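Local coordinates for uncharacterized protein (Deinococcus radiodurans, PDB 3M33), which is of unknown function but has a methyltransferase-like domain and may transfer methyl groups, at residues G19-P24 against A75-P80; G60-R65 against V116-P121; F66-A71 against A90-V95; D94-N99 against A106-P111; P174-W179 against K188-A193. All blocks are in the same frame, centred on the assembly; numbering follows the deposited sequence.

Interaction 1 (G19-P24 against A75-P80)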
# COMPACT_ATOMS: atom_id res chain seq x y z
N GLY A 19 7.21 -9.43 1.60
CA GLY A 19 6.39 -8.94 2.71
C GLY A 19 6.46 -7.44 2.98
O GLY A 19 5.81 -6.94 3.90
N GLY A 20 7.22 -6.72 2.16
CA GLY A 20 7.49 -5.31 2.38
C GLY A 20 6.31 -4.40 2.70
O GLY A 20 6.46 -3.42 3.43
N TYR A 21 5.13 -4.72 2.15
CA TYR A 21 3.94 -3.89 2.33
C TYR A 21 2.88 -4.56 3.22
O TYR A 21 1.71 -4.17 3.21
CB TYR A 21 3.35 -3.48 0.97
CG TYR A 21 4.36 -2.70 0.15
CD1 TYR A 21 4.60 -1.35 0.41
CD2 TYR A 21 5.11 -3.32 -0.85
CE1 TYR A 21 5.55 -0.64 -0.31
CE2 TYR A 21 6.07 -2.61 -1.57
CZ TYR A 21 6.28 -1.27 -1.29
OH TYR A 21 7.21 -0.56 -1.99
N ARG A 22 3.30 -5.55 4.01
CA ARG A 22 2.40 -6.21 4.96
C ARG A 22 2.96 -6.19 6.39
O ARG A 22 4.13 -5.89 6.61
CB ARG A 22 2.12 -7.66 4.54
CG ARG A 22 1.51 -7.82 3.14
CD ARG A 22 1.40 -9.30 2.78
NE ARG A 22 1.25 -9.55 1.34
CZ ARG A 22 2.15 -10.19 0.59
NH1 ARG A 22 3.27 -10.64 1.15
NH2 ARG A 22 1.92 -10.38 -0.72
N HIS A 23 2.12 -6.52 7.36
CA HIS A 23 2.59 -6.77 8.71
C HIS A 23 3.19 -8.18 8.75
O HIS A 23 2.57 -9.11 8.25
CB HIS A 23 1.43 -6.63 9.70
CG HIS A 23 0.91 -5.22 9.83
ND1 HIS A 23 -0.36 -4.93 10.29
CD2 HIS A 23 1.50 -4.03 9.57
CE1 HIS A 23 -0.52 -3.62 10.32
NE2 HIS A 23 0.59 -3.05 9.88
N PRO A 24 4.40 -8.33 9.32
CA PRO A 24 5.24 -9.55 9.28
C PRO A 24 4.82 -10.67 10.25
O PRO A 24 5.27 -11.80 10.09
CB PRO A 24 6.63 -9.05 9.72
CG PRO A 24 6.55 -7.57 9.75
CD PRO A 24 5.11 -7.19 9.90
N ALA A 75 4.06 0.91 -13.20
CA ALA A 75 4.32 0.64 -11.79
C ALA A 75 5.81 0.82 -11.49
O ALA A 75 6.66 0.55 -12.35
CB ALA A 75 3.89 -0.77 -11.45
N TYR A 76 6.14 1.27 -10.28
CA TYR A 76 7.56 1.35 -9.92
C TYR A 76 7.89 0.97 -8.49
O TYR A 76 7.07 1.14 -7.59
CB TYR A 76 8.13 2.74 -10.19
CG TYR A 76 7.58 3.84 -9.30
CD1 TYR A 76 8.14 4.10 -8.06
CD2 TYR A 76 6.50 4.61 -9.71
CE1 TYR A 76 7.65 5.12 -7.26
CE2 TYR A 76 5.99 5.62 -8.92
CZ TYR A 76 6.57 5.87 -7.69
OH TYR A 76 6.07 6.87 -6.91
N ASP A 77 9.10 0.46 -8.31
CA ASP A 77 9.67 0.29 -6.98
C ASP A 77 11.19 0.37 -7.05
O ASP A 77 11.77 0.50 -8.14
CB ASP A 77 9.22 -1.02 -6.33
CG ASP A 77 9.01 -0.86 -4.83
OD1 ASP A 77 9.70 0.00 -4.23
OD2 ASP A 77 8.14 -1.57 -4.26
N PHE A 78 11.83 0.30 -5.88
CA PHE A 78 13.28 0.50 -5.80
C PHE A 78 14.12 -0.75 -6.09
O PHE A 78 15.08 -0.69 -6.85
CB PHE A 78 13.67 1.06 -4.43
CG PHE A 78 15.16 1.23 -4.25
CD1 PHE A 78 15.80 2.35 -4.76
CD2 PHE A 78 15.91 0.27 -3.60
CE1 PHE A 78 17.18 2.51 -4.60
CE2 PHE A 78 17.29 0.42 -3.44
CZ PHE A 78 17.92 1.55 -3.95
N SER A 79 13.76 -1.88 -5.48
CA SER A 79 14.56 -3.10 -5.57
C SER A 79 14.55 -3.76 -6.95
O SER A 79 13.50 -4.19 -7.43
CB SER A 79 14.10 -4.11 -4.52
OG SER A 79 14.76 -5.35 -4.71
N PRO A 80 15.72 -3.84 -7.59
CA PRO A 80 15.83 -4.39 -8.96
C PRO A 80 15.39 -5.85 -9.03
O PRO A 80 14.69 -6.24 -9.97
CB PRO A 80 17.32 -4.28 -9.26
CG PRO A 80 17.85 -3.26 -8.31
CD PRO A 80 17.02 -3.40 -7.07
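Tyr21 is the third residue of a type I beta turn, closed by Arg22 N to Gly19 O at 2.9 Å, and it reaches Asp77, the last residue of strand 72-77. This is a Rossmann-like methyltransferase fold. Class I methyltransferases commonly carry an acidic residue at the end of the second strand, where it holds the cofactor ribose. Asp77 has the equivalent place here, so a similar role is possible. Tyr21 CG lies beside the backbone N (chi1 -59°), and the ring extends to meet the carboxylate from the opposite direction. Tyr21 OH donates to Asp77 OD2 at 2.7 Å, on the syn side, and the oxygen lies at the ring edge. Gly58 N also bonds OD2, tying it to the glycine-rich loop. Putting an alanine in place of Asp77 would remove both oxygens and is likely to leave Tyr21 OH and the Gly58 and Phe78 N-H groups without their acceptor. The other oxygen, Asp77 OD1, takes Phe78 N at 2.7 Å on its anti side.

Interaction 2 (G60-R65 against V116-P121). With SO4 (sulfate ion), chain F.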
# COMPACT_ATOMS: atom_id res chain seq x y z
N GLY A 60 4.54 -6.96 -7.65
CA GLY A 60 3.42 -6.88 -8.59
C GLY A 60 2.07 -7.50 -8.23
O GLY A 60 1.29 -7.84 -9.12
N PRO A 61 1.77 -7.64 -6.93
CA PRO A 61 0.49 -8.33 -6.70
C PRO A 61 -0.69 -7.54 -7.27
O PRO A 61 -1.61 -8.14 -7.82
CB PRO A 61 0.38 -8.40 -5.16
CG PRO A 61 1.33 -7.29 -4.63
CD PRO A 61 2.46 -7.27 -5.68
N ASP A 62 -0.68 -6.21 -7.13
CA ASP A 62 -1.81 -5.44 -7.64
C ASP A 62 -1.73 -5.27 -9.15
O ASP A 62 -2.76 -5.28 -9.83
CB ASP A 62 -1.94 -4.09 -6.92
CG ASP A 62 -2.59 -4.22 -5.55
OD1 ASP A 62 -3.54 -5.02 -5.40
OD2 ASP A 62 -2.15 -3.52 -4.61
N ALA A 63 -0.52 -5.11 -9.68
CA ALA A 63 -0.36 -5.07 -11.12
C ALA A 63 -0.98 -6.33 -11.73
O ALA A 63 -1.70 -6.26 -12.73
CB ALA A 63 1.13 -4.95 -11.50
N ALA A 64 -0.73 -7.48 -11.13
CA ALA A 64 -1.19 -8.73 -11.69
C ALA A 64 -2.69 -8.86 -11.54
O ALA A 64 -3.38 -9.30 -12.43
CB ALA A 64 -0.51 -9.91 -11.01
N ARG A 65 -3.18 -8.46 -10.39
CA ARG A 65 -4.58 -8.67 -10.09
C ARG A 65 -5.55 -7.63 -10.71
O ARG A 65 -6.65 -7.99 -11.13
CB ARG A 65 -4.69 -8.70 -8.57
CG ARG A 65 -6.05 -8.72 -8.00
CD ARG A 65 -5.94 -8.79 -6.49
NE ARG A 65 -7.22 -8.45 -5.91
CZ ARG A 65 -7.38 -7.95 -4.70
NH1 ARG A 65 -6.33 -7.73 -3.92
NH2 ARG A 65 -8.60 -7.68 -4.26
N VAL A 116 -2.13 5.21 -7.85
CA VAL A 116 -2.58 4.39 -6.75
C VAL A 116 -1.40 3.94 -5.88
O VAL A 116 -0.28 3.75 -6.36
CB VAL A 116 -3.37 3.18 -7.27
CG1 VAL A 116 -2.49 2.29 -8.09
CG2 VAL A 116 -3.95 2.41 -6.11
N SER A 117 -1.65 3.81 -4.57
CA SER A 117 -0.60 3.33 -3.68
C SER A 117 -1.19 2.56 -2.52
O SER A 117 -1.91 3.13 -1.69
CB SER A 117 0.20 4.52 -3.14
OG SER A 117 1.14 4.09 -2.17
N ARG A 118 -0.88 1.27 -2.45
CA ARG A 118 -1.33 0.46 -1.33
C ARG A 118 -0.24 0.44 -0.27
O ARG A 118 0.72 -0.32 -0.39
CB ARG A 118 -1.70 -0.96 -1.77
CG ARG A 118 -2.24 -1.83 -0.61
CD ARG A 118 -2.29 -3.34 -0.94
NE ARG A 118 -3.15 -3.66 -2.09
CZ ARG A 118 -4.46 -3.92 -2.02
NH1 ARG A 118 -5.11 -3.90 -0.85
NH2 ARG A 118 -5.12 -4.21 -3.13
N ARG A 119 -0.34 1.30 0.73
CA ARG A 119 0.65 1.36 1.81
C ARG A 119 2.05 1.68 1.28
O ARG A 119 3.07 1.29 1.86
CB ARG A 119 0.64 0.05 2.60
CG ARG A 119 -0.76 -0.24 3.23
CD ARG A 119 -0.99 -1.73 3.57
NE ARG A 119 -0.11 -2.21 4.63
CZ ARG A 119 -0.34 -3.27 5.40
NH1 ARG A 119 -1.46 -4.00 5.25
NH2 ARG A 119 0.54 -3.61 6.33
N GLY A 120 2.08 2.39 0.16
CA GLY A 120 3.32 2.70 -0.52
C GLY A 120 3.75 4.12 -0.24
O GLY A 120 3.32 4.71 0.75
N PRO A 121 4.60 4.68 -1.12
CA PRO A 121 5.10 6.05 -0.98
C PRO A 121 3.97 7.07 -0.95
O PRO A 121 2.94 6.87 -1.61
CB PRO A 121 5.93 6.25 -2.26
CG PRO A 121 6.37 4.87 -2.64
CD PRO A 121 5.19 3.98 -2.27
S SO4 F . 3.46 -1.19 5.88
O1 SO4 F . 2.11 -1.72 5.81
O2 SO4 F . 4.41 -2.31 5.87
O3 SO4 F . 3.69 -0.32 4.73
O4 SO4 F . 3.64 -0.41 7.10
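Asp62 and Arg118 cross at about a right angle and form a side-on salt bridge. Two nitrogens of the guanidinium each take one carboxylate oxygen. Arg118 NE to Asp62 OD2 is 2.7 Å and nearly straight, at 171°. It lies in the guanidinium plane and uses the syn lone pair of OD2. Arg118 NH2 to Asp62 OD1 is 2.9 Å and somewhat tilted from that plane. The two flat groups are therefore not coplanar; their planes stand 30° apart. A bend in the Arg118 chain at chi3 (-60°) turns the edge of the group to the aspartate.

Asp62 lies in the first turn of helix 61-66, after the glycine-rich loop that follows the first strand of the Rossmann-like fold. Arg118 ends strand 112-118, next to strand 51-55 in the sheet. Arg65 NH1 comes within 3.8 Å of Arg118 NH2, but Asp39 forms salt bridges with both arginines. Glu35 binds Arg118 NH1. A leucine in place of Arg118 would remove the guanidinium and would probably leave Asp62 without its salt-bridge mate and Glu35 and Asp39 each short of a partner. Next along the chain, Arg119 holds sulfate O1 at the edge of its guanidinium. The three acids around Arg118 probably stabilise its positive charge, and the paired bonds are likely to limit rotation of the group.

Interaction 3 (F66-A71 against A90-V95)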
# COMPACT_ATOMS: atom_id res chain seq x y z
N PHE A 66 -5.14 -6.36 -10.77
CA PHE A 66 -6.03 -5.29 -11.27
C PHE A 66 -5.57 -4.76 -12.61
O PHE A 66 -6.35 -4.17 -13.35
CB PHE A 66 -6.07 -4.11 -10.30
CG PHE A 66 -6.73 -4.41 -9.00
CD1 PHE A 66 -8.11 -4.34 -8.87
CD2 PHE A 66 -5.98 -4.76 -7.90
CE1 PHE A 66 -8.73 -4.60 -7.66
CE2 PHE A 66 -6.60 -5.04 -6.67
CZ PHE A 66 -7.97 -4.96 -6.55
N GLY A 67 -4.29 -4.94 -12.89
CA GLY A 67 -3.67 -4.45 -14.11
C GLY A 67 -4.37 -4.74 -15.42
O GLY A 67 -4.48 -3.86 -16.27
N PRO A 68 -4.85 -5.98 -15.62
CA PRO A 68 -5.49 -6.26 -16.91
C PRO A 68 -6.78 -5.48 -17.14
O PRO A 68 -7.26 -5.42 -18.27
CB PRO A 68 -5.77 -7.77 -16.85
CG PRO A 68 -4.78 -8.30 -15.85
CD PRO A 68 -4.70 -7.20 -14.81
N GLN A 69 -7.33 -4.88 -16.09
CA GLN A 69 -8.62 -4.19 -16.19
C GLN A 69 -8.42 -2.78 -16.73
O GLN A 69 -9.37 -2.14 -17.15
CB GLN A 69 -9.35 -4.17 -14.84
CG GLN A 69 -10.35 -5.30 -14.67
CD GLN A 69 -10.98 -5.34 -13.29
OE1 GLN A 69 -12.19 -5.55 -13.15
NE2 GLN A 69 -10.16 -5.15 -12.25
N ALA A 70 -7.17 -2.33 -16.73
CA ALA A 70 -6.83 -0.98 -17.19
C ALA A 70 -6.26 -0.97 -18.62
O ALA A 70 -5.87 -2.01 -19.14
CB ALA A 70 -5.80 -0.34 -16.22
N ALA A 71 -6.21 0.20 -19.24
CA ALA A 71 -5.59 0.35 -20.55
C ALA A 71 -4.10 0.14 -20.44
O ALA A 71 -3.48 -0.46 -21.31
CB ALA A 71 -5.86 1.75 -21.12
N ALA A 90 3.31 -9.85 -13.69
CA ALA A 90 2.37 -9.06 -14.50
C ALA A 90 2.96 -8.63 -15.84
O ALA A 90 3.48 -7.52 -15.96
CB ALA A 90 1.88 -7.85 -13.71
N PRO A 91 2.87 -9.51 -16.86
CA PRO A 91 3.46 -9.29 -18.19
C PRO A 91 2.90 -8.06 -18.89
O PRO A 91 3.58 -7.42 -19.69
CB PRO A 91 3.06 -10.54 -18.98
CG PRO A 91 2.71 -11.56 -17.94
CD PRO A 91 2.17 -10.80 -16.77
N HIS A 92 1.65 -7.74 -18.61
CA HIS A 92 1.01 -6.57 -19.20
C HIS A 92 1.54 -5.26 -18.60
O HIS A 92 1.40 -4.21 -19.22
CB HIS A 92 -0.49 -6.63 -18.97
CG HIS A 92 -0.85 -6.84 -17.53
ND1 HIS A 92 -0.92 -8.10 -16.97
CD2 HIS A 92 -1.09 -5.96 -16.54
CE1 HIS A 92 -1.22 -7.98 -15.69
NE2 HIS A 92 -1.33 -6.69 -15.40
N ALA A 93 2.13 -5.32 -17.41
CA ALA A 93 2.52 -4.08 -16.72
C ALA A 93 3.81 -3.50 -17.25
O ALA A 93 4.68 -4.22 -17.74
CB ALA A 93 2.60 -4.31 -15.18
N ASP A 94 3.94 -2.17 -17.18
CA ASP A 94 5.21 -1.51 -17.45
C ASP A 94 5.87 -1.17 -16.12
O ASP A 94 5.38 -0.32 -15.38
CB ASP A 94 4.99 -0.24 -18.26
CG ASP A 94 4.51 -0.53 -19.68
OD1 ASP A 94 4.97 -1.51 -20.29
OD2 ASP A 94 3.67 0.25 -20.19
N VAL A 95 6.99 -1.82 -15.81
CA VAL A 95 7.60 -1.72 -14.49
C VAL A 95 8.93 -0.97 -14.53
O VAL A 95 9.79 -1.27 -15.33
CB VAL A 95 7.81 -3.12 -13.88
CG1 VAL A 95 8.45 -3.03 -12.52
CG2 VAL A 95 6.48 -3.85 -13.81
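His92 CG sits between its own backbone N and carbonyl carbon (chi1 52°), and this carries the imidazole to Gly67 and Pro68. With chi2 at -86°, the ring turns one face to the proline. Pro68 CG lies over that face, 3.9 Å from the centroid of the His92 ring, as a CH-pi contact. It is displaced toward the ring rim. Pro68 CD comes 3.5 Å from His92 NE2. On the opposite face is the backbone carbon of Ala90, so the ring is held between the proline and its own turn.

Gly67 CA is also 3.5 Å from His92 NE2. A CB on Gly67 would point into the imidazole and clash with it, which fits the glycine found there. Gly67 and Pro68 belong to the 3-10 turn after helix 61-66. His92 belongs to a type I turn, Ala90 to Ala93, after helix 80-89. The contact thus joins the exits of two successive helices of the Rossmann-like fold, ahead of strands 72-77 and 94-97.

His92 NE2 makes a hydrogen bond to Ala63 O. A carbonyl oxygen can only accept, so NE2 must carry the proton. This bond and the proline packing together probably fix the rotation of the ring.

Interaction 4 (D94-N99 against A106-P111). With SO4 (sulfate ion), chain H; SO4 (sulfate ion), chain D.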
# COMPACT_ATOMS: atom_id res chain seq x y z
N ASP A 94 3.94 -2.17 -17.18
CA ASP A 94 5.21 -1.51 -17.45
C ASP A 94 5.87 -1.17 -16.12
O ASP A 94 5.38 -0.32 -15.38
CB ASP A 94 4.99 -0.24 -18.26
CG ASP A 94 4.51 -0.53 -19.68
OD1 ASP A 94 4.97 -1.51 -20.29
OD2 ASP A 94 3.67 0.25 -20.19
N VAL A 95 6.99 -1.82 -15.81
CA VAL A 95 7.60 -1.72 -14.49
C VAL A 95 8.93 -0.97 -14.53
O VAL A 95 9.79 -1.27 -15.33
CB VAL A 95 7.81 -3.12 -13.88
CG1 VAL A 95 8.45 -3.03 -12.52
CG2 VAL A 95 6.48 -3.85 -13.81
N TYR A 96 9.08 -0.01 -13.62
CA TYR A 96 10.22 0.91 -13.62
C TYR A 96 10.95 0.90 -12.27
O TYR A 96 10.33 0.79 -11.21
CB TYR A 96 9.73 2.33 -13.92
CG TYR A 96 9.06 2.46 -15.27
CD1 TYR A 96 9.79 2.83 -16.40
CD2 TYR A 96 7.70 2.22 -15.42
CE1 TYR A 96 9.17 2.94 -17.65
CE2 TYR A 96 7.07 2.34 -16.65
CZ TYR A 96 7.81 2.70 -17.76
OH TYR A 96 7.19 2.81 -18.99
N GLU A 97 12.26 1.04 -12.33
CA GLU A 97 13.10 1.08 -11.14
C GLU A 97 13.28 2.53 -10.76
O GLU A 97 13.90 3.29 -11.49
CB GLU A 97 14.47 0.47 -11.47
CG GLU A 97 15.36 0.26 -10.27
CD GLU A 97 16.71 -0.31 -10.67
OE1 GLU A 97 17.71 -0.01 -9.97
OE2 GLU A 97 16.79 -1.04 -11.67
N TRP A 98 12.72 2.93 -9.62
CA TRP A 98 12.74 4.33 -9.24
C TRP A 98 12.60 4.45 -7.72
O TRP A 98 11.86 3.69 -7.09
CB TRP A 98 11.59 5.09 -9.94
CG TRP A 98 11.68 6.58 -9.80
CD1 TRP A 98 12.81 7.33 -9.77
CD2 TRP A 98 10.59 7.50 -9.70
NE1 TRP A 98 12.50 8.66 -9.65
CE2 TRP A 98 11.14 8.80 -9.59
CE3 TRP A 98 9.19 7.37 -9.67
CZ2 TRP A 98 10.36 9.95 -9.47
CZ3 TRP A 98 8.41 8.51 -9.54
CH2 TRP A 98 9.00 9.78 -9.44
N ASN A 99 13.34 5.39 -7.15
CA ASN A 99 13.23 5.67 -5.72
C ASN A 99 12.23 6.79 -5.45
O ASN A 99 12.15 7.28 -4.33
CB ASN A 99 14.58 6.07 -5.13
CG ASN A 99 15.11 7.36 -5.72
OD1 ASN A 99 14.48 7.95 -6.59
ND2 ASN A 99 16.28 7.80 -5.25
N ALA A 106 12.65 7.78 -17.43
CA ALA A 106 12.43 7.98 -18.84
C ALA A 106 11.43 6.94 -19.31
O ALA A 106 11.52 5.77 -18.95
CB ALA A 106 13.74 7.85 -19.61
N GLY A 107 10.46 7.38 -20.10
CA GLY A 107 9.47 6.45 -20.63
C GLY A 107 8.29 6.16 -19.72
O GLY A 107 7.45 5.33 -20.06
N LEU A 108 8.21 6.85 -18.58
CA LEU A 108 7.16 6.57 -17.60
C LEU A 108 5.79 6.61 -18.26
O LEU A 108 4.98 5.71 -18.07
CB LEU A 108 7.20 7.54 -16.41
CG LEU A 108 6.29 7.10 -15.26
CD1 LEU A 108 6.77 5.78 -14.70
CD2 LEU A 108 6.19 8.14 -14.15
N GLY A 109 5.54 7.64 -19.06
CA GLY A 109 4.31 7.69 -19.84
C GLY A 109 3.16 8.50 -19.25
O GLY A 109 2.01 8.28 -19.61
N ALA A 110 3.47 9.44 -18.34
CA ALA A 110 2.48 10.41 -17.90
C ALA A 110 1.84 11.04 -19.14
O ALA A 110 2.48 11.11 -20.19
CB ALA A 110 3.13 11.49 -17.03
N PRO A 111 0.59 11.53 -19.03
CA PRO A 111 -0.20 11.68 -17.80
C PRO A 111 -1.02 10.43 -17.50
O PRO A 111 -1.24 9.60 -18.39
CB PRO A 111 -1.14 12.84 -18.13
CG PRO A 111 -1.18 12.91 -19.64
CD PRO A 111 -0.20 11.91 -20.21
S SO4 H . 13.87 0.93 -15.41
O1 SO4 H . 13.04 0.90 -16.62
O2 SO4 H . 15.29 0.84 -15.77
O3 SO4 H . 13.63 2.19 -14.70
O4 SO4 H . 13.54 -0.20 -14.56
S SO4 D . 16.74 5.01 -8.66
O1 SO4 D . 16.23 3.88 -7.88
O2 SO4 D . 17.05 4.54 -10.01
O3 SO4 D . 15.75 6.08 -8.75
O4 SO4 D . 17.95 5.53 -8.00
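Tyr96 and Leu108 make the main contact. Leu108 CD1 lies over one face of the phenol, 4.0 Å from the centroid of the Tyr96 ring, in a CH-pi contact 22° off the ring normal. The methyl is closest to the CD2 side, with Leu108 CD1 to Tyr96 CD2 at 3.7 Å. Leu108 starts out pointing away from the strand. Its CG lies anti to the backbone N (chi1 -169°), and the branch then brings CD1 back over the ring. At the far end of the phenol, Tyr96 OH gives a weak hydrogen bond to Gly107 O, 2.8 Å away. Gly107 has a positive phi angle, which suits glycine.

Further out, Arg72 joins both segments. Its NE forms a salt bridge with Asp94 OD2, and its NH2 bonds Leu108 O. Tyr96 is positioned by backbone bonds to Ala75 and Asp77 of the neighbouring strand. The next residue turns the other way: Glu97 N holds a sulfate, with O4 at 2.9 Å. Asn99 N holds a second sulfate through O3.

Strand 94-97 is the outermost strand on this side of the parallel part of the sheet. The arrangement is a loop folding back over a side chain of an edge strand in a Rossmann-like domain.

Interaction 5 (P174-W179 against K188-A193)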
# COMPACT_ATOMS: atom_id res chain seq x y z
N PRO A 174 -1.39 -14.63 17.61
CA PRO A 174 -1.70 -15.91 18.26
C PRO A 174 -0.68 -16.35 19.30
O PRO A 174 -1.04 -17.10 20.19
CB PRO A 174 -1.74 -16.92 17.09
CG PRO A 174 -1.83 -16.08 15.84
CD PRO A 174 -1.13 -14.77 16.17
N THR A 175 0.56 -15.89 19.19
CA THR A 175 1.59 -16.30 20.16
C THR A 175 2.48 -15.15 20.62
O THR A 175 2.56 -14.09 19.97
CB THR A 175 2.50 -17.38 19.58
OG1 THR A 175 3.32 -16.80 18.57
CG2 THR A 175 1.68 -18.52 18.97
N TRP A 176 3.16 -15.38 21.74
CA TRP A 176 4.11 -14.42 22.29
C TRP A 176 5.12 -13.98 21.24
O TRP A 176 5.42 -12.79 21.12
CB TRP A 176 4.83 -15.03 23.51
CG TRP A 176 6.09 -14.30 23.91
CD1 TRP A 176 7.36 -14.79 23.88
CD2 TRP A 176 6.18 -12.95 24.40
NE1 TRP A 176 8.24 -13.83 24.32
CE2 TRP A 176 7.54 -12.70 24.65
CE3 TRP A 176 5.25 -11.95 24.66
CZ2 TRP A 176 8.00 -11.47 25.14
CZ3 TRP A 176 5.70 -10.73 25.15
CH2 TRP A 176 7.06 -10.50 25.38
N GLU A 177 5.64 -14.94 20.48
CA GLU A 177 6.60 -14.61 19.43
C GLU A 177 6.00 -13.61 18.43
O GLU A 177 6.66 -12.66 18.00
CB GLU A 177 7.05 -15.87 18.68
CG GLU A 177 7.97 -16.76 19.49
CD GLU A 177 7.26 -17.41 20.67
OE1 GLU A 177 6.08 -17.80 20.52
OE2 GLU A 177 7.90 -17.53 21.73
N ASP A 178 4.74 -13.85 18.07
CA ASP A 178 4.05 -12.96 17.15
C ASP A 178 3.84 -11.58 17.77
O ASP A 178 4.00 -10.55 17.10
CB ASP A 178 2.72 -13.57 16.72
CG ASP A 178 2.91 -14.79 15.84
OD1 ASP A 178 3.57 -14.65 14.79
OD2 ASP A 178 2.40 -15.87 16.21
N TRP A 179 3.48 -11.55 19.05
CA TRP A 179 3.30 -10.28 19.75
C TRP A 179 4.59 -9.48 19.76
O TRP A 179 4.57 -8.27 19.55
CB TRP A 179 2.81 -10.51 21.18
CG TRP A 179 2.43 -9.24 21.87
CD1 TRP A 179 2.98 -8.73 23.01
CD2 TRP A 179 1.43 -8.30 21.45
NE1 TRP A 179 2.37 -7.54 23.34
CE2 TRP A 179 1.42 -7.26 22.40
CE3 TRP A 179 0.54 -8.25 20.37
CZ2 TRP A 179 0.55 -6.17 22.30
CZ3 TRP A 179 -0.33 -7.17 20.28
CH2 TRP A 179 -0.32 -6.15 21.23
N LYS A 188 7.50 -0.39 19.50
CA LYS A 188 7.10 -0.46 20.91
C LYS A 188 7.44 -1.86 21.41
O LYS A 188 6.79 -2.83 21.02
CB LYS A 188 5.60 -0.22 21.10
CG LYS A 188 4.95 0.82 20.18
CD LYS A 188 5.29 2.26 20.57
CE LYS A 188 4.52 3.25 19.69
NZ LYS A 188 5.05 4.65 19.76
N LEU A 189 8.45 -1.95 22.26
CA LEU A 189 8.89 -3.23 22.81
C LEU A 189 7.77 -4.01 23.51
O LEU A 189 7.09 -3.50 24.40
CB LEU A 189 10.05 -3.00 23.79
CG LEU A 189 10.66 -4.26 24.41
CD1 LEU A 189 11.23 -5.16 23.33
CD2 LEU A 189 11.74 -3.88 25.42
N ALA A 190 7.57 -5.25 23.09
CA ALA A 190 6.58 -6.10 23.74
C ALA A 190 7.09 -6.55 25.11
O ALA A 190 8.27 -6.87 25.26
CB ALA A 190 6.28 -7.29 22.88
N ARG A 191 6.21 -6.59 26.09
CA ARG A 191 6.60 -7.03 27.42
C ARG A 191 5.79 -8.23 27.89
O ARG A 191 4.57 -8.23 27.83
CB ARG A 191 6.49 -5.87 28.42
CG ARG A 191 5.48 -4.82 28.02
CD ARG A 191 6.06 -3.43 28.23
NE ARG A 191 5.24 -2.62 29.11
CZ ARG A 191 5.58 -1.40 29.54
NH1 ARG A 191 6.74 -0.87 29.17
NH2 ARG A 191 4.77 -0.73 30.34
N ARG A 192 6.50 -9.26 28.35
CA ARG A 192 5.86 -10.49 28.80
C ARG A 192 4.73 -10.24 29.80
O ARG A 192 3.76 -10.98 29.84
CB ARG A 192 6.91 -11.45 29.38
CG ARG A 192 6.33 -12.77 29.86
CD ARG A 192 5.41 -13.40 28.82
NE ARG A 192 6.09 -14.35 27.94
CZ ARG A 192 5.67 -15.60 27.73
NH1 ARG A 192 6.33 -16.40 26.92
NH2 ARG A 192 4.57 -16.04 28.34
N ALA A 193 4.86 -9.17 30.59
CA ALA A 193 3.84 -8.81 31.56
C ALA A 193 2.48 -8.61 30.90
O ALA A 193 1.49 -9.19 31.34
CB ALA A 193 4.24 -7.55 32.30
O HOH W 1 3.33 -5.41 25.33
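Trp176 and Arg192 join the starts of two consecutive helices, 176-186 and 192-198, in the connection between the long strands 160-173 and 204-216. The guanidinium of Arg192 lies over one face of the Trp176 indole as a cation-pi pair. Arg192 CZ is 4.2 Å from the centroid of the five-membered ring of Trp176, 16° off its normal. The two planes are 40° apart, so this is not a flat stack. Arg192 NE sits above the middle of the ring system, and NH1 leans to the CD1 side. Bends at chi2 and chi3 fold the Arg192 chain back to reach it. Asp196 forms a salt bridge with Arg192 NH2.

Trp176 CG is anti to the backbone N (chi1 163°), and the indole extends to the other segment. There Trp176 CH2 packs 3.3 Å from Arg192 N. Ala190 CB packs against both tryptophans where their rings approach each other, 3.6 Å from Trp179 CD1. A water accepts from Trp179 NE1 (3.1 Å) and from Arg191 N (3.2 Å), bridging the segments. Thr175 N-caps the first helix: its OG1 takes a weak bond from Asp178 N and donates to Asp178 OD2 at 2.7 Å.

Trp179 also touches Met204, Tyr206 and Ala173. Through Trp179, helix 176-186 is set against strands 160-173 and 204-216, whose antiparallel pairing is typical of the class I methyltransferase fold.

Overall arrangement
Interactions 1 to 4 each reach the Rossmann-like part of the sheet or the loops beside it; interaction 5 lies apart, about 40 Å centre to centre from interactions 3 and 4. None is fully buried: interactions 1 and 5 are surface contacts, and 2, 3 and 4 are partly buried. Interactions 1 and 2 are nearest the chain's middle and rest on polar groups: a phenol-carboxylate bond and a charge network. They touch where Arg119 meets Tyr21 and His23. Interaction 2 meets interaction 3 through Ala63 and His92. Interactions 3 and 4 share Asp94 and Val95 of edge strand 94-97, which pairs with the strand of interaction 1. Both rely on CH-pi packing, interaction 5 on cation-pi and water.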